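Local coordinates for protein carboxylic ester hydrolase (Aspergillus niger, PDB 7K4O) that probably hydrolyses ester bonds of tannins, releasing gallic acid, as a secreted serine esterase of the tannase and feruloyl esterase family, at residues W261-T266 / Q326-F331; H415-F420 / L457-G462; D419-T424 / A463-T468. One frame throughout, in Å; residues are numbered along the deposited sequence.

Contact 1: W261-T266 / Q326-F331; sequences WVVART and QPTAAF. With CA (calcium ion), chain K.
A single straight amide-to-hydroxyl bond joins two irregular loops of this tannase, an alpha/beta-hydrolase, just where one of them leaves a calcium site and enters a helix. The bond runs from Q326 NE2 to T266 OG1, 2.9 Å long with an N-H...O angle of 170°, and the hydroxyl lies in the amide plane of Q326. The Q326 chain bends at chi2 (-58°), which folds its amide across the T266 side chain at about a right angle. T266 OG1 sits between its own backbone N and carbonyl carbon (chi1 63°) and is also hydrogen-bonded to D417 OD1, so two partners fix its rotation. That rotamer turns T266 CG2 to the other loop, where it rests 3.5 Å from P327 O and against T328 OG1. Residues 326-329 form a type II beta turn closed by A329 N and Q326 O; T328 has positive phi, and its hydroxyl donates in the carbonyl plane to a lone pair of P327 O at 2.6 Å. Its methyl CG2 points to V263, touching CB and both branches, with CG2 to CG2 at 3.8 Å. One residue before V263, V262 O binds the calcium together with D253, D256, D260 and the carbonyl O of K258. R265 takes the N-cap position of helix 266-272, and its guanidinium forms a salt bridge with D267. A water bridges the loops, donating to V263 O at 2.8 Å and to T328 OG1 at 3.0 Å.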
loop_
_atom_site.group_PDB
_atom_site.type_symbol
_atom_site.label_atom_id
_atom_site.label_comp_id
_atom_site.label_asym_id
_atom_site.label_seq_id
_atom_site.Cartn_x
_atom_site.Cartn_y
_atom_site.Cartn_z
ATOM N N TRP A 261 -20.417 -11.490 -9.996
ATOM C CA TRP A 261 -19.255 -11.039 -10.800
ATOM C C TRP A 261 -18.183 -10.408 -9.847
ATOM O O TRP A 261 -17.667 -9.343 -10.141
ATOM C CB TRP A 261 -19.720 -10.088 -11.889
ATOM C CG TRP A 261 -18.728 -10.010 -13.008
ATOM C CD1 TRP A 261 -17.850 -8.995 -13.262
ATOM C CD2 TRP A 261 -18.469 -11.034 -13.990
ATOM N NE1 TRP A 261 -17.077 -9.307 -14.352
ATOM C CE2 TRP A 261 -17.435 -10.545 -14.823
ATOM C CE3 TRP A 261 -19.059 -12.274 -14.284
ATOM C CZ2 TRP A 261 -16.959 -11.268 -15.921
ATOM C CZ3 TRP A 261 -18.580 -12.986 -15.366
ATOM C CH2 TRP A 261 -17.542 -12.490 -16.163
ATOM N N VAL A 262 -17.942 -11.095 -8.760
ATOM C CA VAL A 262 -16.843 -10.763 -7.815
ATOM C C VAL A 262 -16.221 -12.066 -7.412
ATOM O O VAL A 262 -16.893 -12.937 -6.916
ATOM C CB VAL A 262 -17.335 -9.976 -6.588
ATOM C CG1 VAL A 262 -16.129 -9.577 -5.721
ATOM C CG2 VAL A 262 -18.129 -8.749 -6.998
ATOM N N VAL A 263 -14.905 -12.163 -7.565
ATOM C CA VAL A 263 -14.173 -13.328 -7.023
ATOM C C VAL A 263 -13.626 -12.999 -5.633
ATOM O O VAL A 263 -12.562 -12.351 -5.538
ATOM C CB VAL A 263 -13.075 -13.722 -8.016
ATOM C CG1 VAL A 263 -12.242 -14.872 -7.484
ATOM C CG2 VAL A 263 -13.705 -14.044 -9.373
ATOM N N ALA A 264 -14.312 -13.476 -4.606
ATOM C CA ALA A 264 -13.902 -13.308 -3.202
ATOM C C ALA A 264 -12.965 -14.431 -2.817
ATOM O O ALA A 264 -12.408 -14.364 -1.725
ATOM C CB ALA A 264 -15.107 -13.306 -2.293
ATOM N N ARG A 265 -12.874 -15.508 -3.616
ATOM C CA ARG A 265 -12.003 -16.651 -3.266
ATOM C C ARG A 265 -11.022 -16.864 -4.420
ATOM O O ARG A 265 -11.145 -17.875 -5.176
ATOM C CB ARG A 265 -12.838 -17.879 -2.895
ATOM C CG ARG A 265 -13.652 -17.659 -1.625
ATOM C CD ARG A 265 -12.811 -17.645 -0.357
ATOM N NE ARG A 265 -12.212 -18.918 -0.071
ATOM C CZ ARG A 265 -12.792 -19.931 0.540
ATOM N NH1 ARG A 265 -14.019 -19.813 1.027
ATOM N NH2 ARG A 265 -12.136 -21.059 0.706
ATOM N N THR A 266 -10.000 -16.004 -4.484
ATOM C CA THR A 266 -8.902 -16.170 -5.463
ATOM C C THR A 266 -8.042 -17.364 -5.075
ATOM O O THR A 266 -7.321 -17.873 -5.977
ATOM C CB THR A 266 -8.066 -14.897 -5.626
ATOM O OG1 THR A 266 -7.462 -14.662 -4.361
ATOM C CG2 THR A 266 -8.882 -13.754 -6.157
ATOM N N GLN A 326 -2.525 -12.525 -7.753
ATOM C CA GLN A 326 -3.573 -13.569 -7.727
ATOM C C GLN A 326 -4.233 -13.686 -9.102
ATOM O O GLN A 326 -4.290 -12.740 -9.876
ATOM C CB GLN A 326 -4.651 -13.218 -6.708
ATOM C CG GLN A 326 -4.209 -13.351 -5.254
ATOM C CD GLN A 326 -3.739 -14.726 -4.886
ATOM O OE1 GLN A 326 -2.534 -15.023 -4.869
ATOM N NE2 GLN A 326 -4.687 -15.614 -4.574
ATOM N N PRO A 327 -4.798 -14.867 -9.420
ATOM C CA PRO A 327 -5.765 -14.929 -10.531
ATOM C C PRO A 327 -6.857 -13.859 -10.342
ATOM O O PRO A 327 -7.209 -13.571 -9.196
ATOM C CB PRO A 327 -6.336 -16.351 -10.409
ATOM C CG PRO A 327 -5.267 -17.129 -9.702
ATOM C CD PRO A 327 -4.615 -16.145 -8.723
ATOM N N THR A 328 -7.295 -13.239 -11.436
ATOM C CA THR A 328 -8.298 -12.140 -11.602
ATOM C C THR A 328 -7.612 -10.781 -11.561
ATOM O O THR A 328 -8.219 -9.830 -12.003
ATOM C CB THR A 328 -9.494 -12.179 -10.641
ATOM O OG1 THR A 328 -9.149 -11.875 -9.296
ATOM C CG2 THR A 328 -10.138 -13.535 -10.540
ATOM N N ALA A 329 -6.349 -10.686 -11.118
ATOM C CA ALA A 329 -5.610 -9.411 -11.242
ATOM C C ALA A 329 -5.273 -9.146 -12.709
ATOM O O ALA A 329 -4.858 -10.111 -13.411
ATOM C CB ALA A 329 -4.357 -9.418 -10.372
ATOM N N ALA A 330 -5.409 -7.904 -13.144
ATOM C CA ALA A 330 -5.044 -7.479 -14.504
ATOM C C ALA A 330 -3.563 -7.771 -14.769
ATOM O O ALA A 330 -2.729 -7.719 -13.850
ATOM C CB ALA A 330 -5.357 -6.047 -14.716
ATOM N N PHE A 331 -3.226 -8.066 -16.026
ATOM C CA PHE A 331 -1.828 -8.317 -16.442
ATOM C C PHE A 331 -1.143 -7.002 -16.799
ATOM O O PHE A 331 -0.655 -6.822 -17.950
ATOM C CB PHE A 331 -1.824 -9.318 -17.611
ATOM C CG PHE A 331 -2.082 -10.735 -17.216
ATOM C CD1 PHE A 331 -3.374 -11.231 -17.132
ATOM C CD2 PHE A 331 -1.038 -11.594 -16.954
ATOM C CE1 PHE A 331 -3.609 -12.535 -16.746
ATOM C CE2 PHE A 331 -1.280 -12.901 -16.570
ATOM C CZ PHE A 331 -2.559 -13.372 -16.469
HETATM CA CA CA K . -18.748 -14.238 -6.178
HETATM O O HOH W 1 -10.888 -10.776 -7.102
HETATM O O HOH W 2 -18.759 -12.761 -4.055
#

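Contact 2: H415-F420 / L457-G462; sequences HGDADF and LYTVPG
Two backbone hydrogen bonds pair the ends of strands 410-416 and 455-460 in parallel: H415 N donates to Y458 O within its carbonyl plane, and V460 N returns a 2.8 Å bond to H415 O from above the carbonyl plane. D417 N continues the ladder one residue past the strand end, reaching V460 O at 2.9 Å, nearly straight at 173°. T459 CA adds a CH...O contact to H415 O, 3.2 Å away. Beyond the ladder the D417 carboxylate crosses obliquely to T459, whose hydroxyl OG1, set between backbone N and carbonyl carbon (chi1 76°), donates to OD2 at 2.9 Å from above the carboxylate plane. On the face opposite T459, V460 CG2 lies along the H415 carbonyl, 3.8 Å from its O. A type I turn from G416 to D419 then carries segment 415-420 off the sheet, and A418 CB packs on G462 O at 3.8 Å. In the next shell, R520 NH2 bonds T459 OG1, S427 OG holds H415 ND1, and D417 OD1 is taken by T266. With both its oxygens engaged by hydroxyls and R520 close behind T459, the buried D417 carboxylate is probably ionised.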
loop_
_atom_site.group_PDB
_atom_site.type_symbol
_atom_site.label_atom_id
_atom_site.label_comp_id
_atom_site.label_asym_id
_atom_site.label_seq_id
_atom_site.Cartn_x
_atom_site.Cartn_y
_atom_site.Cartn_z
ATOM N N HIS A 415 -5.825 -5.562 1.725
ATOM C CA HIS A 415 -5.207 -5.757 0.403
ATOM C C HIS A 415 -6.265 -6.230 -0.607
ATOM O O HIS A 415 -6.973 -7.202 -0.292
ATOM C CB HIS A 415 -4.037 -6.737 0.547
ATOM C CG HIS A 415 -3.032 -6.636 -0.536
ATOM N ND1 HIS A 415 -1.667 -6.697 -0.261
ATOM C CD2 HIS A 415 -3.152 -6.511 -1.893
ATOM C CE1 HIS A 415 -1.005 -6.588 -1.400
ATOM N NE2 HIS A 415 -1.873 -6.460 -2.423
ATOM N N GLY A 416 -6.337 -5.623 -1.771
ATOM C CA GLY A 416 -7.269 -6.082 -2.813
ATOM C C GLY A 416 -6.934 -7.464 -3.335
ATOM O O GLY A 416 -5.766 -7.749 -3.610
ATOM N N ASP A 417 -7.940 -8.318 -3.535
ATOM C CA ASP A 417 -7.759 -9.693 -4.066
ATOM C C ASP A 417 -7.293 -9.629 -5.523
ATOM O O ASP A 417 -6.660 -10.621 -5.936
ATOM C CB ASP A 417 -9.081 -10.494 -3.977
ATOM C CG ASP A 417 -9.132 -11.319 -2.715
ATOM O OD1 ASP A 417 -8.410 -12.315 -2.673
ATOM O OD2 ASP A 417 -9.925 -10.969 -1.796
ATOM N N ALA A 418 -7.591 -8.563 -6.249
ATOM C CA ALA A 418 -7.255 -8.462 -7.692
ATOM C C ALA A 418 -6.196 -7.367 -7.902
ATOM O O ALA A 418 -6.168 -6.666 -8.949
ATOM C CB ALA A 418 -8.508 -8.255 -8.523
ATOM N N ASP A 419 -5.311 -7.183 -6.895
ATOM C CA ASP A 419 -4.262 -6.150 -6.984
ATOM C C ASP A 419 -3.261 -6.604 -8.063
ATOM O O ASP A 419 -2.707 -7.693 -7.933
ATOM C CB ASP A 419 -3.587 -5.976 -5.611
ATOM C CG ASP A 419 -2.739 -4.744 -5.522
ATOM O OD1 ASP A 419 -2.143 -4.327 -6.565
ATOM O OD2 ASP A 419 -2.742 -4.137 -4.425
ATOM N N PHE A 420 -3.032 -5.749 -9.013
ATOM C CA PHE A 420 -2.168 -5.977 -10.183
ATOM C C PHE A 420 -0.811 -5.313 -9.998
ATOM O O PHE A 420 0.016 -5.383 -10.924
ATOM C CB PHE A 420 -2.811 -5.387 -11.441
ATOM C CG PHE A 420 -3.195 -3.944 -11.342
ATOM C CD1 PHE A 420 -2.275 -2.941 -11.528
ATOM C CD2 PHE A 420 -4.488 -3.591 -10.950
ATOM C CE1 PHE A 420 -2.639 -1.605 -11.437
ATOM C CE2 PHE A 420 -4.842 -2.257 -10.828
ATOM C CZ PHE A 420 -3.920 -1.260 -11.060
ATOM N N LEU A 457 -5.701 -8.688 9.432
ATOM C CA LEU A 457 -5.468 -8.610 7.991
ATOM C C LEU A 457 -6.733 -9.038 7.244
ATOM O O LEU A 457 -7.322 -10.100 7.591
ATOM C CB LEU A 457 -4.297 -9.543 7.648
ATOM C CG LEU A 457 -4.057 -9.777 6.164
ATOM C CD1 LEU A 457 -3.667 -8.497 5.423
ATOM C CD2 LEU A 457 -2.987 -10.850 6.010
ATOM N N TYR A 458 -7.094 -8.282 6.238
ATOM C CA TYR A 458 -8.348 -8.487 5.484
ATOM C C TYR A 458 -8.064 -8.369 3.993
ATOM O O TYR A 458 -7.513 -7.353 3.559
ATOM C CB TYR A 458 -9.421 -7.474 5.909
ATOM C CG TYR A 458 -9.669 -7.370 7.387
ATOM C CD1 TYR A 458 -8.875 -6.535 8.151
ATOM C CD2 TYR A 458 -10.716 -8.033 8.021
ATOM C CE1 TYR A 458 -9.073 -6.373 9.507
ATOM C CE2 TYR A 458 -10.922 -7.871 9.384
ATOM C CZ TYR A 458 -10.112 -7.033 10.129
ATOM O OH TYR A 458 -10.265 -6.849 11.495
ATOM N N THR A 459 -8.464 -9.352 3.185
ATOM C CA THR A 459 -8.434 -9.148 1.723
ATOM C C THR A 459 -9.753 -8.558 1.247
ATOM O O THR A 459 -10.812 -8.728 1.937
ATOM C CB THR A 459 -8.019 -10.417 0.952
ATOM O OG1 THR A 459 -9.087 -11.369 0.899
ATOM C CG2 THR A 459 -6.769 -11.062 1.533
ATOM N N VAL A 460 -9.708 -7.839 0.143
ATOM C CA VAL A 460 -10.909 -7.118 -0.363
ATOM C C VAL A 460 -11.329 -7.785 -1.676
ATOM O O VAL A 460 -10.677 -7.591 -2.721
ATOM C CB VAL A 460 -10.651 -5.620 -0.547
ATOM C CG1 VAL A 460 -11.949 -4.889 -0.861
ATOM C CG2 VAL A 460 -9.966 -5.034 0.700
ATOM N N PRO A 461 -12.477 -8.502 -1.673
ATOM C CA PRO A 461 -12.970 -9.158 -2.890
ATOM C C PRO A 461 -13.040 -8.251 -4.101
ATOM O O PRO A 461 -13.572 -7.150 -4.053
ATOM C CB PRO A 461 -14.395 -9.622 -2.510
ATOM C CG PRO A 461 -14.310 -9.860 -1.040
ATOM C CD PRO A 461 -13.339 -8.793 -0.521
ATOM N N GLY A 462 -12.435 -8.734 -5.196
ATOM C CA GLY A 462 -12.439 -8.058 -6.507
ATOM C C GLY A 462 -11.677 -6.749 -6.618
ATOM O O GLY A 462 -11.565 -6.221 -7.708
#

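Contact 3: D419-T424 / A463-T468. With GDE (3,4,5-trihydroxybenzoic acid), chain J.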
loop_
_atom_site.group_PDB
_atom_site.type_symbol
_atom_site.label_atom_id
_atom_site.label_comp_id
_atom_site.label_asym_id
_atom_site.label_seq_id
_atom_site.Cartn_x
_atom_site.Cartn_y
_atom_site.Cartn_z
ATOM N N ASP A 419 -5.311 -7.183 -6.895
ATOM C CA ASP A 419 -4.262 -6.150 -6.984
ATOM C C ASP A 419 -3.261 -6.604 -8.063
ATOM O O ASP A 419 -2.707 -7.693 -7.933
ATOM C CB ASP A 419 -3.587 -5.976 -5.611
ATOM C CG ASP A 419 -2.739 -4.744 -5.522
ATOM O OD1 ASP A 419 -2.143 -4.327 -6.565
ATOM O OD2 ASP A 419 -2.742 -4.137 -4.425
ATOM N N PHE A 420 -3.032 -5.749 -9.013
ATOM C CA PHE A 420 -2.168 -5.977 -10.183
ATOM C C PHE A 420 -0.811 -5.313 -9.998
ATOM O O PHE A 420 0.016 -5.383 -10.924
ATOM C CB PHE A 420 -2.811 -5.387 -11.441
ATOM C CG PHE A 420 -3.195 -3.944 -11.342
ATOM C CD1 PHE A 420 -2.275 -2.941 -11.528
ATOM C CD2 PHE A 420 -4.488 -3.591 -10.950
ATOM C CE1 PHE A 420 -2.639 -1.605 -11.437
ATOM C CE2 PHE A 420 -4.842 -2.257 -10.828
ATOM C CZ PHE A 420 -3.920 -1.260 -11.060
ATOM N N SER A 421 -0.614 -4.638 -8.858
ATOM C CA SER A 421 0.590 -3.795 -8.648
ATOM C C SER A 421 1.429 -4.420 -7.533
ATOM O O SER A 421 2.645 -4.345 -7.630
ATOM C CB SER A 421 0.224 -2.366 -8.406
ATOM O OG SER A 421 1.361 -1.517 -8.324
ATOM N N ILE A 422 0.779 -4.907 -6.475
ATOM C CA ILE A 422 1.426 -5.609 -5.343
ATOM C C ILE A 422 0.693 -6.891 -5.132
ATOM O O ILE A 422 -0.512 -6.870 -4.854
ATOM C CB ILE A 422 1.431 -4.728 -4.081
ATOM C CG1 ILE A 422 1.992 -3.338 -4.411
ATOM C CG2 ILE A 422 2.164 -5.471 -2.975
ATOM C CD1 ILE A 422 2.137 -2.402 -3.243
ATOM N N PRO A 423 1.371 -8.056 -5.209
ATOM C CA PRO A 423 0.686 -9.318 -5.014
ATOM C C PRO A 423 -0.043 -9.382 -3.666
ATOM O O PRO A 423 0.543 -9.143 -2.645
ATOM C CB PRO A 423 1.789 -10.355 -5.081
ATOM C CG PRO A 423 2.822 -9.700 -5.921
ATOM C CD PRO A 423 2.815 -8.239 -5.493
ATOM N N THR A 424 -1.312 -9.798 -3.681
ATOM C CA THR A 424 -2.059 -9.966 -2.419
ATOM C C THR A 424 -1.314 -10.863 -1.445
ATOM O O THR A 424 -1.350 -10.600 -0.216
ATOM C CB THR A 424 -3.480 -10.493 -2.702
ATOM O OG1 THR A 424 -4.015 -9.779 -3.816
ATOM C CG2 THR A 424 -4.347 -10.342 -1.465
ATOM N N ALA A 463 -11.162 -6.166 -5.528
ATOM C CA ALA A 463 -10.541 -4.836 -5.563
ATOM C C ALA A 463 -9.174 -4.873 -6.276
ATOM O O ALA A 463 -8.487 -5.935 -6.307
ATOM C CB ALA A 463 -10.388 -4.306 -4.150
ATOM N N GLY A 464 -8.848 -3.737 -6.827
ATOM C CA GLY A 464 -7.606 -3.520 -7.579
ATOM C C GLY A 464 -6.527 -3.061 -6.614
ATOM O O GLY A 464 -6.474 -3.596 -5.491
ATOM N N HIS A 465 -5.740 -2.095 -7.055
ATOM C CA HIS A 465 -4.584 -1.598 -6.288
ATOM C C HIS A 465 -5.028 -0.379 -5.480
ATOM O O HIS A 465 -5.141 0.678 -6.056
ATOM C CB HIS A 465 -3.415 -1.294 -7.210
ATOM C CG HIS A 465 -2.260 -0.805 -6.422
ATOM N ND1 HIS A 465 -1.778 -1.510 -5.313
ATOM C CD2 HIS A 465 -1.524 0.309 -6.541
ATOM C CE1 HIS A 465 -0.777 -0.812 -4.795
ATOM N NE2 HIS A 465 -0.622 0.278 -5.536
ATOM N N CYS A 466 -5.317 -0.586 -4.202
ATOM C CA CYS A 466 -5.751 0.481 -3.280
ATOM C C CYS A 466 -6.970 1.208 -3.846
ATOM O O CYS A 466 -7.044 2.430 -3.700
ATOM C CB CYS A 466 -4.626 1.482 -3.093
ATOM S SG CYS A 466 -3.237 0.723 -2.216
ATOM N N ALA A 467 -7.841 0.493 -4.538
ATOM C CA ALA A 467 -9.003 1.131 -5.209
ATOM C C ALA A 467 -9.946 0.042 -5.638
ATOM O O ALA A 467 -9.544 -1.140 -5.743
ATOM C CB ALA A 467 -8.613 1.971 -6.391
ATOM N N THR A 468 -11.159 0.468 -5.946
ATOM C CA THR A 468 -12.166 -0.426 -6.574
ATOM C C THR A 468 -11.679 -0.789 -7.979
ATOM O O THR A 468 -10.794 -0.095 -8.563
ATOM C CB THR A 468 -13.549 0.232 -6.583
ATOM O OG1 THR A 468 -13.417 1.508 -7.194
ATOM C CG2 THR A 468 -14.084 0.398 -5.183
HETATM O OAA GDE J . 2.544 3.481 -4.197
HETATM O OAB GDE J . 1.344 2.736 -5.901
HETATM O OAC GDE J . 6.979 0.939 -4.766
HETATM O OAD GDE J . 3.724 -1.613 -7.156
HETATM O OAE GDE J . 6.232 -1.309 -6.282
HETATM C CAF GDE J . 4.683 1.810 -4.955
HETATM C CAG GDE J . 3.018 0.508 -6.176
HETATM C CAH GDE J . 2.369 2.688 -5.171
HETATM C CAI GDE J . 5.648 0.828 -5.229
HETATM C CAJ GDE J . 4.001 -0.466 -6.486
HETATM C CAK GDE J . 3.414 1.642 -5.485
HETATM C CAL GDE J . 5.270 -0.308 -5.994
HETATM O O HOH W 3 -4.955 -3.509 -3.100
#
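D419 OD1 is gripped by two backbone amides of its own loop: S421 N at 2.8 Å on the anti lone pair, an Asx turn, and I422 N at 3.0 Å from above the carboxylate plane. So held, with CG anti to the backbone N (chi1 -167°), the carboxylate offers the syn lone pair of OD2 to H465 ND1, a 2.9 Å bond at 176° that lies in the imidazole plane, although carboxylate and ring are turned 52° apart. A water donates to the same OD2 and to G464 O and accepts from C466 N. The H465 ring is sandwiched: S421 CB lies over one face, 3.6 Å from its centroid, and C466 SG, disulfide-bonded to C185, over the opposite one. H465 CB sits over the F420 ring, 4.2 Å from its centroid. NE2 bonds S186 OG and donates to carboxylate oxygen OAB of bound gallic acid at 3.2 Å, while S421 OG shares a 2.6 Å bond with OAD. With N-H on both nitrogens, H465 is probably imidazolium-like here; in the free enzyme D419 would probably raise the basicity of NE2. With S186 on the probable nucleophile elbow between strand 179-185 and helix 187-196, this is consistent with the Ser-His-Asp triad of alpha/beta-hydrolases.

Overall arrangement
The three contacts run outward from the gallic acid pocket, with the calcium at the outer end of the row beside contact 1. Contact 3 meets the ligand directly, and the H415 side chain of contact 2 lies about 9 Å from it. Contacts 2 and 3 share D419 and F420, their centres 6 Å apart; probable hydrogen bonds A418 N to A463 O (2.8 Å) and T424 OG1 to G416 O (2.7 Å) link them. Contact 1, centred 9 Å from contact 2 and 10 Å from contact 3, is joined to contact 2 by T266 OG1 and D417 OD1 (3.0 Å) and packs A329 CB on D419 O. P461 of contact 2 has its side chain about 7 Å from the calcium, so contact 2 spans from pocket to metal.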